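Ubiquinol-cytochrome C chaperone (Brucella abortus NCTC 8038, PDB 6RWT) probably acts, like its mitochondrial homolog Cbp3, as an assembly factor that chaperones newly made cytochrome b on its way into respiratory complex III. Local coordinates at residues A[165-169]-A[170-174]. Sequence-based numbering, arbitrary orientation.
Sequences EALAA and GDISY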
loop_
_atom_site.group_PDB
_atom_site.type_symbol
_atom_site.label_atom_id
_atom_site.label_comp_id
_atom_site.label_asym_id
_atom_site.label_seq_id
_atom_site.Cartn_x
_atom_site.Cartn_y
_atom_site.Cartn_z
ATOM N N GLU A 165 -2.783 -17.068 9.628
ATOM C CA GLU A 165 -2.844 -18.245 8.746
ATOM C C GLU A 165 -3.526 -17.940 7.403
ATOM O O GLU A 165 -2.994 -18.279 6.338
ATOM C CB GLU A 165 -3.560 -19.408 9.468
ATOM C CG GLU A 165 -3.674 -20.703 8.668
ATOM C CD GLU A 165 -4.189 -21.880 9.487
ATOM O OE1 GLU A 165 -3.738 -23.016 9.234
ATOM O OE2 GLU A 165 -5.045 -21.682 10.377
ATOM N N ALA A 166 -4.689 -17.288 7.457
ATOM C CA ALA A 166 -5.443 -16.957 6.244
ATOM C C ALA A 166 -4.699 -15.936 5.379
ATOM O O ALA A 166 -4.670 -16.054 4.148
ATOM C CB ALA A 166 -6.826 -16.436 6.594
ATOM N N LEU A 167 -4.088 -14.943 6.025
ATOM C CA LEU A 167 -3.358 -13.900 5.303
ATOM C C LEU A 167 -2.131 -14.479 4.591
ATOM O O LEU A 167 -1.874 -14.162 3.424
ATOM C CB LEU A 167 -2.951 -12.771 6.253
ATOM C CG LEU A 167 -2.352 -11.509 5.639
ATOM C CD1 LEU A 167 -3.217 -10.915 4.531
ATOM C CD2 LEU A 167 -2.134 -10.480 6.739
ATOM N N ALA A 168 -1.399 -15.357 5.273
ATOM C CA ALA A 168 -0.229 -16.019 4.664
ATOM C C ALA A 168 -0.598 -16.945 3.492
ATOM O O ALA A 168 0.221 -17.158 2.593
ATOM C CB ALA A 168 0.552 -16.780 5.719
ATOM N N ALA A 169 -1.828 -17.468 3.499
ATOM C CA ALA A 169 -2.376 -18.243 2.379
ATOM C C ALA A 169 -2.893 -17.395 1.196
ATOM O O ALA A 169 -3.313 -17.952 0.178
ATOM C CB ALA A 169 -3.484 -19.166 2.886
ATOM N N GLY A 170 -2.869 -16.064 1.336
ATOM C CA GLY A 170 -3.263 -15.138 0.281
ATOM C C GLY A 170 -4.643 -14.505 0.422
ATOM O O GLY A 170 -5.065 -13.775 -0.472
ATOM N N ASP A 171 -5.330 -14.737 1.541
ATOM C CA ASP A 171 -6.713 -14.238 1.726
ATOM C C ASP A 171 -6.777 -12.808 2.285
ATOM O O ASP A 171 -7.302 -12.569 3.372
ATOM C CB ASP A 171 -7.523 -15.199 2.617
ATOM C CG ASP A 171 -7.703 -16.581 1.995
ATOM O OD1 ASP A 171 -7.482 -16.758 0.775
ATOM O OD2 ASP A 171 -8.095 -17.501 2.739
ATOM N N ILE A 172 -6.282 -11.858 1.499
ATOM C CA ILE A 172 -6.278 -10.430 1.851
ATOM C C ILE A 172 -7.529 -9.752 1.270
ATOM O O ILE A 172 -8.004 -10.124 0.188
ATOM C CB ILE A 172 -4.977 -9.736 1.354
ATOM C CG1 ILE A 172 -4.821 -8.330 1.953
ATOM C CG2 ILE A 172 -4.904 -9.662 -0.179
ATOM C CD1 ILE A 172 -3.448 -7.710 1.715
ATOM N N SER A 173 -8.075 -8.776 1.998
ATOM C CA SER A 173 -9.144 -7.928 1.465
ATOM C C SER A 173 -9.096 -6.524 2.068
ATOM O O SER A 173 -8.582 -6.320 3.179
ATOM C CB SER A 173 -10.530 -8.570 1.668
ATOM O OG SER A 173 -10.798 -8.818 3.033
ATOM N N TYR A 174 -9.600 -5.566 1.296
ATOM C CA TYR A 174 -9.788 -4.178 1.712
ATOM C C TYR A 174 -11.286 -3.872 1.714
ATOM O O TYR A 174 -12.099 -4.627 1.158
ATOM C CB TYR A 174 -9.063 -3.224 0.748
ATOM C CG TYR A 174 -7.546 -3.345 0.816
ATOM C CD1 TYR A 174 -6.874 -4.400 0.187
ATOM C CD2 TYR A 174 -6.779 -2.429 1.541
ATOM C CE1 TYR A 174 -5.487 -4.516 0.266
ATOM C CE2 TYR A 174 -5.399 -2.541 1.622
ATOM C CZ TYR A 174 -4.746 -3.593 0.991
ATOM O OH TYR A 174 -3.359 -3.724 1.067
#
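Leu167 and Ile172 meet across the Schellman motif that closes the short helix 164-168 and turns the chain into an extended run, one residue in the last helical turn and the other just after the motif. CD1 of Leu167 reaches Ile172 CB at 3.8 Å and lies nearly as close to CG1, so one methyl branch rests against the root of the isoleucine while the two side chains cross at a slant. The CB of Leu167 sets off away from the loop; CG, anti to the backbone N (chi1 -172°), lies beside the carbonyl carbon, and the second torsion carries CD1 round to Ile172. Both side chains are buried: Leu167 also touches Arg60 and Met61 of helix 43-61 and Leu68 of helix 66-89, whereas Ile172 packs on Val20 and Val23 of helix 2-28 and on Leu159 of helix 145-161. The pair joins the last turn of the short helix to the loop after it, with helices of this all-helical chaperone packed around both residues.

The backbone makes the turn through Gly170, whose phi is positive (103°). Its N donates to Leu167 O at 3.0 Å, approaching from above the carbonyl plane. The second bond back into the last turn, Asp171 N to Ala166 O, is also 3.0 Å and fairly straight at 157° at the hydrogen. Asp171 then centres an inverse gamma turn, closed by a weak bond from Ile172 N to Gly170 O. The carboxylate of the exposed Asp171 lies alongside Ala166, with OD2 4.2 Å from Ala166 CB, while Asp171 CB lies 3.3 Å from Ala166 O.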